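Local atomic coordinates of UDP-glucose:anthocyanidin 3-O-glucosyltransferase (Clitoria ternatea, PDB entry 4REL), a protein that belongs to the plant glycosyltransferases of GT-B fold, in which two Rossmann-like domains face each other across a cleft. Residues L26-I31 / T35-I40; A215-P220 / D377-G382; Y225-S228 / S232-Y235; H330-G335 / V349-S354; I370-I375 / G382-G387. All coordinates share one frame; numbering follows the deposited sequence.

Contact 1: L26-I31 / T35-I40; sequences LKLAHI and TSFSFI. With ACT (acetate ion), chain G.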
# COMPACT_ATOMS: atom_id res chain seq x y z
N LEU A 26 11.25 -12.54 2.22
CA LEU A 26 12.71 -12.45 2.22
C LEU A 26 13.26 -12.39 3.65
O LEU A 26 14.26 -13.04 3.97
CB LEU A 26 13.20 -11.23 1.42
CG LEU A 26 13.10 -11.36 -0.10
CD1 LEU A 26 13.32 -10.02 -0.79
CD2 LEU A 26 14.10 -12.38 -0.64
N LYS A 27 12.60 -11.62 4.51
CA LYS A 27 13.05 -11.50 5.91
C LYS A 27 12.90 -12.83 6.63
O LYS A 27 13.79 -13.24 7.38
CB LYS A 27 12.24 -10.43 6.65
CG LYS A 27 12.50 -8.99 6.18
CD LYS A 27 11.50 -8.02 6.81
CE LYS A 27 11.57 -6.65 6.14
NZ LYS A 27 10.59 -5.71 6.75
N LEU A 28 11.76 -13.48 6.43
CA LEU A 28 11.50 -14.77 7.07
C LEU A 28 12.46 -15.84 6.55
O LEU A 28 12.94 -16.68 7.32
CB LEU A 28 10.06 -15.22 6.82
CG LEU A 28 8.99 -14.34 7.47
CD1 LEU A 28 7.59 -14.74 6.98
CD2 LEU A 28 9.07 -14.41 8.99
N ALA A 29 12.73 -15.83 5.25
CA ALA A 29 13.62 -16.83 4.66
C ALA A 29 15.06 -16.65 5.14
O ALA A 29 15.80 -17.62 5.30
CB ALA A 29 13.56 -16.77 3.15
N HIS A 30 15.46 -15.41 5.37
CA HIS A 30 16.83 -15.14 5.82
C HIS A 30 17.06 -15.62 7.25
O HIS A 30 18.13 -16.15 7.59
CB HIS A 30 17.13 -13.64 5.72
CG HIS A 30 18.57 -13.30 5.93
ND1 HIS A 30 19.04 -12.77 7.11
CD2 HIS A 30 19.64 -13.40 5.11
CE1 HIS A 30 20.34 -12.57 7.01
NE2 HIS A 30 20.73 -12.94 5.81
N ILE A 31 16.05 -15.46 8.10
CA ILE A 31 16.19 -15.83 9.51
C ILE A 31 15.96 -17.33 9.72
O ILE A 31 16.42 -17.90 10.71
CB ILE A 31 15.28 -14.98 10.43
CG1 ILE A 31 15.78 -15.03 11.88
CG2 ILE A 31 13.82 -15.41 10.33
CD1 ILE A 31 15.28 -13.88 12.75
N THR A 35 14.06 -23.56 6.45
CA THR A 35 12.63 -23.65 6.18
C THR A 35 12.38 -23.32 4.71
O THR A 35 13.03 -22.42 4.17
CB THR A 35 11.85 -22.67 7.07
OG1 THR A 35 11.99 -23.08 8.44
CG2 THR A 35 10.38 -22.63 6.70
N SER A 36 11.47 -24.05 4.08
CA SER A 36 11.12 -23.83 2.67
C SER A 36 10.03 -22.78 2.57
O SER A 36 9.05 -22.84 3.31
CB SER A 36 10.60 -25.12 2.04
OG SER A 36 11.60 -26.13 2.09
N PHE A 37 10.20 -21.85 1.63
CA PHE A 37 9.19 -20.84 1.34
C PHE A 37 8.80 -20.94 -0.13
O PHE A 37 9.64 -20.79 -1.02
CB PHE A 37 9.72 -19.44 1.69
CG PHE A 37 9.96 -19.23 3.16
CD1 PHE A 37 9.00 -18.62 3.96
CD2 PHE A 37 11.12 -19.70 3.77
CE1 PHE A 37 9.20 -18.44 5.32
CE2 PHE A 37 11.32 -19.53 5.14
CZ PHE A 37 10.36 -18.90 5.91
N SER A 38 7.52 -21.20 -0.37
CA SER A 38 7.04 -21.43 -1.72
C SER A 38 6.10 -20.30 -2.11
O SER A 38 4.99 -20.20 -1.58
CB SER A 38 6.34 -22.79 -1.82
OG SER A 38 7.27 -23.87 -1.64
N PHE A 39 6.57 -19.45 -3.01
CA PHE A 39 5.86 -18.23 -3.40
C PHE A 39 5.05 -18.52 -4.66
O PHE A 39 5.60 -18.84 -5.71
CB PHE A 39 6.89 -17.12 -3.66
CG PHE A 39 6.33 -15.73 -3.61
CD1 PHE A 39 6.40 -14.99 -2.44
CD2 PHE A 39 5.76 -15.15 -4.73
CE1 PHE A 39 5.90 -13.70 -2.37
CE2 PHE A 39 5.26 -13.85 -4.68
CZ PHE A 39 5.33 -13.13 -3.50
N ILE A 40 3.73 -18.41 -4.55
CA ILE A 40 2.84 -18.90 -5.59
C ILE A 40 2.11 -17.72 -6.23
O ILE A 40 1.21 -17.13 -5.62
CB ILE A 40 1.81 -19.89 -5.01
CG1 ILE A 40 2.53 -21.07 -4.34
CG2 ILE A 40 0.85 -20.38 -6.09
CD1 ILE A 40 1.62 -21.93 -3.44
C ACT G . 15.18 -25.11 1.57
O ACT G . 13.99 -25.28 1.24
OXT ACT G . 16.10 -25.09 0.71
CH3 ACT G . 15.53 -25.07 3.03
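With CG of Phe37 set anti to its own carbonyl carbon (chi1 -66°) and the ring turned nearly square to its stem (chi2 -97°), the phenyl group of the strand lies against the helix backbone at Leu28 and Ala29. Helix 18-31 and strand 36-42 are the last two elements of the beta-alpha-beta unit begun by strand 6-10, the recurring unit of a Rossmann-like domain. Phe37 supplies more than half of the surface buried here. One face of its ring looks at Ala29, whose N stands 3.9 Å above the ring plane, displaced toward the rim. The tightest approach is between Phe37 CE2 and Ala29 CA, 3.6 Å apart, while the methyl CB of Ala29 is 3.9 Å from Phe37 CD2. From an oblique direction Leu28 CB comes to 3.7 Å from Phe37 CE1, and Leu28 O lies 3.7 Å from Phe37 CZ. The ring thus rests on the Leu28-Ala29 peptide link itself, and no hydrogen bond crosses between helix and strand. The backbones run close here, with Ala29 CA and Phe37 CA 6.8 Å apart. Beyond the pair, Phe37 also packs on Val7 and Ile9 of the neighbouring strand. At the start of the strand, Ser36 points its CB away from the helix, and its OG lies 2.7 Å from O of an acetate ion, probably from the crystallisation liquor, which is also hydrogen-bonded to Arg60; the single hydroxyl proton has Gln106 OE1 as a second possible acceptor.

Contact 2: A215-P220 / D377-G382; sequences AELDPP and DIWEVG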
# COMPACT_ATOMS: atom_id res chain seq x y z
N ALA A 215 3.22 0.04 14.37
CA ALA A 215 2.17 0.04 15.40
C ALA A 215 2.12 1.37 16.15
O ALA A 215 1.04 1.83 16.53
CB ALA A 215 2.40 -1.11 16.37
N GLU A 216 3.29 1.97 16.35
CA GLU A 216 3.41 3.22 17.10
C GLU A 216 2.71 4.40 16.42
O GLU A 216 2.45 5.42 17.06
CB GLU A 216 4.90 3.53 17.33
CG GLU A 216 5.62 2.55 18.25
CD GLU A 216 6.13 1.29 17.54
OE1 GLU A 216 5.76 1.05 16.36
OE2 GLU A 216 6.90 0.54 18.17
N LEU A 217 2.39 4.26 15.14
CA LEU A 217 1.71 5.32 14.39
C LEU A 217 0.20 5.18 14.35
O LEU A 217 -0.51 6.13 14.01
CB LEU A 217 2.24 5.41 12.95
CG LEU A 217 3.54 6.15 12.70
CD1 LEU A 217 3.73 6.35 11.19
CD2 LEU A 217 3.54 7.49 13.41
N ASP A 218 -0.30 3.98 14.64
CA ASP A 218 -1.74 3.75 14.62
C ASP A 218 -2.34 4.22 15.95
O ASP A 218 -1.67 4.16 16.98
CB ASP A 218 -2.06 2.27 14.40
CG ASP A 218 -1.95 1.85 12.94
OD1 ASP A 218 -1.89 2.75 12.06
OD2 ASP A 218 -1.91 0.63 12.67
N PRO A 219 -3.60 4.68 15.93
CA PRO A 219 -4.23 5.09 17.19
C PRO A 219 -4.30 3.89 18.13
O PRO A 219 -4.74 2.82 17.70
CB PRO A 219 -5.63 5.50 16.76
CG PRO A 219 -5.48 5.90 15.31
CD PRO A 219 -4.47 4.94 14.76
N PRO A 220 -3.82 4.05 19.37
CA PRO A 220 -3.76 2.93 20.32
C PRO A 220 -5.12 2.25 20.53
O PRO A 220 -5.16 1.03 20.71
CB PRO A 220 -3.28 3.59 21.62
CG PRO A 220 -2.50 4.78 21.16
CD PRO A 220 -3.18 5.27 19.91
N ASP A 377 -6.04 14.55 9.64
CA ASP A 377 -6.77 14.80 10.90
C ASP A 377 -6.27 14.03 12.12
O ASP A 377 -6.60 14.37 13.26
CB ASP A 377 -8.27 14.57 10.71
CG ASP A 377 -8.92 15.65 9.87
OD1 ASP A 377 -8.23 16.61 9.49
OD2 ASP A 377 -10.14 15.54 9.59
N ILE A 378 -5.48 13.00 11.89
CA ILE A 378 -4.94 12.21 12.98
C ILE A 378 -3.45 12.49 13.19
O ILE A 378 -3.06 13.09 14.20
CB ILE A 378 -5.23 10.71 12.78
CG1 ILE A 378 -6.74 10.48 12.76
CG2 ILE A 378 -4.59 9.88 13.89
CD1 ILE A 378 -7.14 9.01 12.58
N TRP A 379 -2.62 12.10 12.22
CA TRP A 379 -1.19 12.44 12.27
C TRP A 379 -0.94 13.93 12.12
O TRP A 379 0.05 14.45 12.63
CB TRP A 379 -0.44 11.72 11.15
CG TRP A 379 -0.52 10.23 11.19
CD1 TRP A 379 -0.77 9.44 12.28
CD2 TRP A 379 -0.36 9.34 10.09
NE1 TRP A 379 -0.75 8.12 11.92
CE2 TRP A 379 -0.51 8.03 10.57
CE3 TRP A 379 -0.08 9.53 8.73
CZ2 TRP A 379 -0.40 6.91 9.74
CZ3 TRP A 379 0.02 8.43 7.91
CH2 TRP A 379 -0.15 7.13 8.42
N GLU A 380 -1.85 14.61 11.41
CA GLU A 380 -1.68 16.01 11.03
C GLU A 380 -0.33 16.30 10.35
O GLU A 380 0.38 17.24 10.73
CB GLU A 380 -1.91 16.94 12.24
CG GLU A 380 -3.29 16.75 12.86
CD GLU A 380 -3.60 17.74 13.96
OE1 GLU A 380 -3.71 17.30 15.12
OE2 GLU A 380 -3.75 18.94 13.67
N VAL A 381 -0.01 15.50 9.33
CA VAL A 381 1.26 15.65 8.61
C VAL A 381 0.98 16.02 7.16
O VAL A 381 1.82 15.83 6.28
CB VAL A 381 2.14 14.39 8.67
CG1 VAL A 381 2.67 14.16 10.08
CG2 VAL A 381 1.41 13.14 8.15
N GLY A 382 -0.21 16.55 6.92
CA GLY A 382 -0.57 16.94 5.57
C GLY A 382 -1.98 17.47 5.48
O GLY A 382 -2.67 17.59 6.50
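Trp379 and Leu217 carry this contact, and Pro219 adds a smaller patch beside them. The indole donates its NE1-H to the main-chain carbonyl of Leu217, with Trp379 NE1 and Leu217 O 2.9 Å apart and an N-H...O angle of 157°. The oxygen lies near the ring plane, 14° out of it, so it meets the edge of the indole; seen from the acceptor, the donor is tilted 28° from the carbonyl plane. Trp379 CD1 and CE2 flank the bond on either side of NE1, CD1 at 3.7 Å from Leu217 O. Apolar contact runs alongside: Leu217 CB is 4.2 Å from Trp379 NE1, and Leu217 CD1 is 4.4 Å from Trp379 CZ2, so the leucine chain follows the indole rim only loosely. Pro219, the N-cap residue of helix 220-229, sets its CG 4.3 Å from Ile378 CG2. In the GT-B fold this is a junction between domains: the loop 215-220 follows strand 208-211 of the N-terminal sheet, whereas 377-382 links helix 368-378 to the last strand of the C-terminal sheet. Leu217 also touches Val418 and Val422 of helix 409-425. The side chain of Trp379 lies about 14 Å from the bound 3,5,7-trihydroxy-2-(4-hydroxyphenyl)-4H-chromen-4-one and does not line its pocket. The single bond to a backbone oxygen, together with the packing of Val349 and Val353 on the ring, should restrict the rotation of the indole, and it makes one directed link between the two domains without any charge pairing across these segments.

Contact 3: Y225-S228 / S232-Y235; sequences YMRS and SLLY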
# COMPACT_ATOMS: atom_id res chain seq x y z
N TYR A 225 -8.78 -2.28 19.65
CA TYR A 225 -9.98 -2.79 19.01
C TYR A 225 -9.67 -3.98 18.09
O TYR A 225 -10.35 -5.01 18.14
CB TYR A 225 -10.70 -1.68 18.23
CG TYR A 225 -11.93 -2.14 17.48
CD1 TYR A 225 -13.13 -2.34 18.14
CD2 TYR A 225 -11.89 -2.35 16.11
CE1 TYR A 225 -14.27 -2.75 17.46
CE2 TYR A 225 -13.02 -2.76 15.41
CZ TYR A 225 -14.20 -2.96 16.09
OH TYR A 225 -15.32 -3.36 15.42
N MET A 226 -8.64 -3.86 17.27
CA MET A 226 -8.32 -4.95 16.36
C MET A 226 -7.83 -6.18 17.11
O MET A 226 -8.11 -7.30 16.71
CB MET A 226 -7.32 -4.53 15.29
CG MET A 226 -7.89 -3.52 14.30
SD MET A 226 -9.42 -4.07 13.50
CE MET A 226 -8.90 -5.72 13.02
N ARG A 227 -7.11 -5.98 18.21
CA ARG A 227 -6.65 -7.12 19.01
C ARG A 227 -7.84 -7.89 19.56
O ARG A 227 -7.78 -9.11 19.72
CB ARG A 227 -5.74 -6.68 20.15
CG ARG A 227 -4.41 -6.11 19.68
CD ARG A 227 -3.40 -6.00 20.82
NE ARG A 227 -2.26 -5.19 20.41
CZ ARG A 227 -1.28 -5.61 19.61
NH1 ARG A 227 -1.29 -6.86 19.15
NH2 ARG A 227 -0.29 -4.80 19.30
N SER A 228 -8.92 -7.18 19.84
CA SER A 228 -10.12 -7.81 20.40
C SER A 228 -10.88 -8.61 19.35
O SER A 228 -11.74 -9.43 19.68
CB SER A 228 -11.04 -6.76 21.02
OG SER A 228 -11.81 -6.12 20.03
N SER A 232 -4.46 -12.93 16.74
CA SER A 232 -3.17 -12.30 17.00
C SER A 232 -2.96 -11.19 15.99
O SER A 232 -3.20 -11.37 14.80
CB SER A 232 -2.05 -13.34 16.88
OG SER A 232 -0.78 -12.75 17.10
N LEU A 233 -2.53 -10.02 16.47
CA LEU A 233 -2.23 -8.90 15.59
C LEU A 233 -0.76 -8.59 15.70
O LEU A 233 -0.28 -8.25 16.78
CB LEU A 233 -3.03 -7.66 16.00
CG LEU A 233 -2.80 -6.38 15.19
CD1 LEU A 233 -3.31 -6.51 13.75
CD2 LEU A 233 -3.49 -5.20 15.89
N LEU A 234 -0.04 -8.71 14.59
CA LEU A 234 1.41 -8.52 14.58
C LEU A 234 1.78 -7.43 13.58
O LEU A 234 1.26 -7.42 12.45
CB LEU A 234 2.11 -9.83 14.21
CG LEU A 234 1.85 -11.07 15.08
CD1 LEU A 234 2.47 -12.34 14.45
CD2 LEU A 234 2.38 -10.85 16.48
N TYR A 235 2.67 -6.53 13.97
CA TYR A 235 3.16 -5.51 13.05
C TYR A 235 4.61 -5.84 12.69
O TYR A 235 5.45 -6.01 13.57
CB TYR A 235 3.11 -4.11 13.69
CG TYR A 235 1.74 -3.48 13.79
CD1 TYR A 235 1.37 -2.43 12.96
CD2 TYR A 235 0.82 -3.91 14.74
CE1 TYR A 235 0.11 -1.83 13.07
CE2 TYR A 235 -0.43 -3.33 14.86
CZ TYR A 235 -0.78 -2.29 14.02
OH TYR A 235 -2.02 -1.72 14.15
O HOH W 1 -2.87 -9.53 19.32
O HOH W 2 1.35 -6.09 17.88
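Leu233 is wedged between Met226 and Arg227 on the closely packed side of this contact. Its CG lies anti to the backbone N (chi1 178°), which turns the branched end to the helix, with CD2 leading, 3.9 Å from Met226 CB and 4.0 Å from Arg227 CG. Met226 offers little beyond that stem, since its chain bends at chi2 and chi3 and takes the sulfur away. The inner side is completed by Val211 and Val223, which also touch Leu233. The outer side is polar and watery. Here the Arg227 chain, extended from CG to NE, crosses the leucine at about a right angle and lays one face of its guanidinium over CD2, which stands 4.2 Å from the plane near the rim. In the conformer described, Arg227 NH1 donates to Leu233 O at 2.9 Å, through a bent bond with an N-H...O angle of 140° whose acceptor is tilted from the guanidinium plane. Two waters sit in that plane at the edge of the group. Water 1 accepts from Arg227 NH1 at 3.1 Å and from Leu233 N at 2.9 Å; water 2 donates to Leu233 O, while its approach to Arg227 NH2 is too short to be trusted. Arg227 was modelled in two conformers and touches a crystal neighbour, which suggests that the outer grip is looser than the apolar packing within. The polar groups being served belong to an outermost strand, whose other edge pairs with strand 208-211. Strand 208-211, helix 220-229 and strand 233-235 form the beta-alpha-beta unit that closes the parallel sheet of the N-terminal Rossmann-like domain.

Contact 4: H330-G335 / V349-S354; sequences HVLSHG and VMESVS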
# COMPACT_ATOMS: atom_id res chain seq x y z
N HIS A 330 14.51 7.03 -2.85
CA HIS A 330 15.61 7.97 -2.76
C HIS A 330 15.11 9.40 -2.86
O HIS A 330 15.65 10.30 -2.21
CB HIS A 330 16.64 7.70 -3.84
CG HIS A 330 17.50 6.51 -3.56
ND1 HIS A 330 17.09 5.21 -3.79
CD2 HIS A 330 18.76 6.42 -3.06
CE1 HIS A 330 18.05 4.38 -3.44
NE2 HIS A 330 19.08 5.08 -3.00
N VAL A 331 14.09 9.62 -3.69
CA VAL A 331 13.53 10.97 -3.82
C VAL A 331 12.89 11.42 -2.52
O VAL A 331 13.15 12.52 -2.03
CB VAL A 331 12.54 11.09 -4.99
CG1 VAL A 331 11.79 12.44 -4.94
CG2 VAL A 331 13.27 10.94 -6.32
N LEU A 332 12.08 10.55 -1.92
CA LEU A 332 11.40 10.90 -0.67
C LEU A 332 12.38 11.03 0.50
O LEU A 332 12.10 11.72 1.48
CB LEU A 332 10.26 9.92 -0.36
CG LEU A 332 8.98 10.16 -1.17
CD1 LEU A 332 7.96 9.05 -0.94
CD2 LEU A 332 8.37 11.53 -0.82
N SER A 333 13.55 10.41 0.39
CA SER A 333 14.56 10.56 1.44
C SER A 333 15.51 11.72 1.18
O SER A 333 16.44 11.94 1.96
CB SER A 333 15.34 9.25 1.63
OG SER A 333 16.02 8.88 0.46
N HIS A 334 15.29 12.47 0.11
CA HIS A 334 16.16 13.61 -0.19
C HIS A 334 15.70 14.85 0.55
O HIS A 334 14.52 15.22 0.52
CB HIS A 334 16.23 13.90 -1.70
CG HIS A 334 17.38 14.80 -2.08
ND1 HIS A 334 17.43 16.13 -1.73
CD2 HIS A 334 18.52 14.54 -2.76
CE1 HIS A 334 18.56 16.66 -2.19
NE2 HIS A 334 19.23 15.71 -2.81
N GLY A 335 16.64 15.51 1.22
CA GLY A 335 16.33 16.64 2.08
C GLY A 335 15.72 17.82 1.34
O GLY A 335 15.08 18.67 1.96
N VAL A 349 2.64 6.40 1.13
CA VAL A 349 2.46 7.03 2.43
C VAL A 349 3.52 6.56 3.41
O VAL A 349 4.11 7.37 4.14
CB VAL A 349 1.06 6.74 3.01
CG1 VAL A 349 0.95 7.31 4.42
CG2 VAL A 349 -0.02 7.30 2.10
N MET A 350 3.77 5.25 3.44
CA MET A 350 4.79 4.68 4.30
C MET A 350 6.14 5.36 4.08
O MET A 350 6.82 5.74 5.03
CB MET A 350 4.91 3.17 4.04
CG MET A 350 5.88 2.43 4.95
SD MET A 350 7.63 2.56 4.50
CE MET A 350 7.75 1.43 3.12
N GLU A 351 6.51 5.52 2.81
CA GLU A 351 7.78 6.13 2.45
C GLU A 351 7.79 7.60 2.85
O GLU A 351 8.81 8.12 3.30
CB GLU A 351 8.07 5.97 0.95
CG GLU A 351 8.46 4.55 0.55
CD GLU A 351 8.71 4.39 -0.95
OE1 GLU A 351 8.46 5.33 -1.72
OE2 GLU A 351 9.16 3.29 -1.35
N SER A 352 6.66 8.27 2.68
CA SER A 352 6.62 9.69 3.01
C SER A 352 6.78 9.92 4.51
O SER A 352 7.60 10.75 4.94
CB SER A 352 5.32 10.31 2.51
OG SER A 352 5.49 11.70 2.28
N VAL A 353 6.03 9.19 5.32
CA VAL A 353 6.08 9.44 6.76
C VAL A 353 7.40 8.99 7.37
O VAL A 353 7.89 9.58 8.33
CB VAL A 353 4.88 8.84 7.54
CG1 VAL A 353 3.56 9.44 7.04
CG2 VAL A 353 4.87 7.32 7.44
N SER A 354 8.01 7.95 6.80
CA SER A 354 9.27 7.47 7.35
C SER A 354 10.41 8.44 7.03
O SER A 354 11.46 8.40 7.67
CB SER A 354 9.59 6.05 6.87
OG SER A 354 9.72 6.00 5.47
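Leu332 reaches from the end of helix 328-332 across to Glu351 and Ser352 on helix 346-354. Its CB points toward that helix but acts as a stem, with no atom of 349-354 within 4.2 Å, and its CG, set beside the backbone N (chi1 -78°), splits the chain into two methyls with different neighbours. CD1 does most of the touching: it is 3.6 Å from Glu351 CB, 3.8 Å from Glu351 OE1 and 3.9 Å from Ser352 N, fitting into the angle between the glutamate stem and the helix backbone. CD2 turns to the other residue and comes to 4.2 Å from Ser352 OG. The leucine and glutamate chains cross at about a right angle, the latter extended beyond CG. With Leu332 CA and Ser352 CA only 6.2 Å apart, the two helices are in close company, and both Leu332 and Ser352 also rest on Phe340 of strand 337-342. In sequence the two segments belong to the PSPG box, the signature stretch of plant glycosyltransferases in the C-terminal domain. No hydrogen bond links the segments; the polar tips find partners nearby, Glu351 OE1 with Gln328, OE2 with Ser329 and Asn347, and Ser352 OG with Val357 O. The leucine therefore meets polar groups that are already engaged. Across these segments the join is van der Waals packing of a methyl against a carboxylate arm, and the hydrogen bonds from Gln328, Ser329 and Asn347 probably keep the glutamate in place.

Contact 5: I370-I375 / G382-G387; sequences IAARVI and GVIVEG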
# COMPACT_ATOMS: atom_id res chain seq x y z
N ILE A 370 -9.19 6.82 3.36
CA ILE A 370 -8.90 6.59 4.77
C ILE A 370 -7.51 7.13 5.09
O ILE A 370 -7.32 7.81 6.10
CB ILE A 370 -8.95 5.09 5.13
CG1 ILE A 370 -10.31 4.48 4.75
CG2 ILE A 370 -8.65 4.90 6.61
CD1 ILE A 370 -11.52 5.13 5.43
N ALA A 371 -6.54 6.83 4.23
CA ALA A 371 -5.18 7.31 4.40
C ALA A 371 -5.13 8.83 4.43
O ALA A 371 -4.45 9.41 5.28
CB ALA A 371 -4.27 6.75 3.31
N ALA A 372 -5.85 9.46 3.50
CA ALA A 372 -5.85 10.91 3.40
C ALA A 372 -6.39 11.52 4.70
O ALA A 372 -5.84 12.50 5.21
CB ALA A 372 -6.67 11.38 2.19
N ARG A 373 -7.47 10.94 5.22
CA ARG A 373 -8.06 11.43 6.47
C ARG A 373 -7.10 11.26 7.65
O ARG A 373 -6.99 12.15 8.50
CB ARG A 373 -9.39 10.73 6.77
CG ARG A 373 -10.07 11.21 8.07
CD ARG A 373 -10.53 12.67 7.97
NE ARG A 373 -11.39 12.84 6.81
CZ ARG A 373 -11.64 14.00 6.21
NH1 ARG A 373 -11.12 15.13 6.68
NH2 ARG A 373 -12.42 14.03 5.15
N VAL A 374 -6.44 10.10 7.74
CA VAL A 374 -5.49 9.86 8.82
C VAL A 374 -4.36 10.89 8.73
O VAL A 374 -3.96 11.51 9.73
CB VAL A 374 -4.93 8.42 8.78
CG1 VAL A 374 -3.78 8.26 9.78
CG2 VAL A 374 -6.03 7.41 9.08
N ILE A 375 -3.88 11.11 7.51
CA ILE A 375 -2.79 12.06 7.29
C ILE A 375 -3.18 13.47 7.76
O ILE A 375 -2.43 14.14 8.47
CB ILE A 375 -2.38 12.07 5.81
CG1 ILE A 375 -1.52 10.84 5.50
CG2 ILE A 375 -1.60 13.34 5.48
CD1 ILE A 375 -1.42 10.50 4.02
N GLY A 382 -0.21 16.55 6.92
CA GLY A 382 -0.57 16.94 5.57
C GLY A 382 -1.98 17.47 5.48
O GLY A 382 -2.67 17.59 6.50
N VAL A 383 -2.40 17.78 4.25
CA VAL A 383 -3.76 18.26 4.00
C VAL A 383 -4.36 17.50 2.82
O VAL A 383 -3.64 17.04 1.93
CB VAL A 383 -3.82 19.78 3.70
CG1 VAL A 383 -3.43 20.59 4.94
CG2 VAL A 383 -2.93 20.14 2.53
N ILE A 384 -5.67 17.36 2.83
CA ILE A 384 -6.36 16.91 1.64
C ILE A 384 -6.48 18.16 0.78
O ILE A 384 -6.82 19.23 1.29
CB ILE A 384 -7.75 16.34 1.97
CG1 ILE A 384 -7.58 15.06 2.81
CG2 ILE A 384 -8.55 16.10 0.69
CD1 ILE A 384 -8.88 14.53 3.43
N VAL A 385 -6.19 18.04 -0.52
CA VAL A 385 -6.06 19.21 -1.37
C VAL A 385 -7.33 20.03 -1.27
O VAL A 385 -8.42 19.48 -1.15
CB VAL A 385 -5.69 18.84 -2.84
CG1 VAL A 385 -6.89 18.21 -3.55
CG2 VAL A 385 -5.18 20.07 -3.59
N GLU A 386 -7.17 21.34 -1.24
CA GLU A 386 -8.30 22.24 -1.08
C GLU A 386 -9.20 22.06 -2.29
O GLU A 386 -8.75 22.24 -3.43
CB GLU A 386 -7.82 23.69 -0.97
CG GLU A 386 -8.93 24.70 -0.74
CD GLU A 386 -8.40 26.12 -0.56
OE1 GLU A 386 -7.45 26.30 0.23
OE2 GLU A 386 -8.94 27.04 -1.21
N GLY A 387 -10.44 21.66 -2.05
CA GLY A 387 -11.38 21.36 -3.11
C GLY A 387 -11.72 19.88 -3.23
O GLY A 387 -12.74 19.51 -3.81
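The guanidinium group of Arg373 is gripped by two carboxylates, NE by Asp177 and NH1 by Asp377, and these salt bridges hold it over the tip of Ile384. The contact lies within the beta-alpha-beta unit made by strand 359-361, helix 368-378 and strand 382-384, the last such unit of the C-terminal Rossmann-like sheet. Ile384 CD1 stands 3.8 Å above one face of the guanidinium, offset toward its rim, at 4.0 Å from Arg373 CZ. The arginine reaches this place because its chain curls back, bent at chi2 (67°) and chi3 (55°), and the two side chains cross at about a right angle. Behind the tip, Ile384 CG1 lies 3.8 Å from Ala372 CB, so the isoleucine is bounded by a methyl on the helix surface and by the charged plane beside it. Its own backbone N is hydrogen-bonded to Gln376 OE1. The segment axes approach to 7.5 Å, the N-to-C directions of helix and strand making 132°, and the elements draw closest at the turn, where Ile375 CA and Gly382 CA are 5.6 Å apart. There the methyl CG2 of Ile375 packs directly on the glycine backbone, 3.7 Å from Gly382 CA.

Contacts 1 and 3 each join a helix to a strand of the N-terminal sheet, their centres 23 Å apart, while contacts 4 and 5 lie in the C-terminal domain, 17 Å apart, and touch through Val349 CG2 and Ile375 CD1 (4.0 Å). Contact 2 bridges the two halves. Asp218 OD2 is 2.8 Å from Tyr235 OH of contact 3, a probable hydrogen bond; Trp379 CZ3 packs 3.8 Å from Val349 CG1 of contact 4; Trp379 N is 2.9 Å from Val374 O of contact 5, and contacts 2 and 5 share Gly382. Contacts 2, 3 and 5 do not line the ligand pocket: the side chains of Trp379, Met226 and Ala372 are about 14, 13 and 13 Å from the bound ligand.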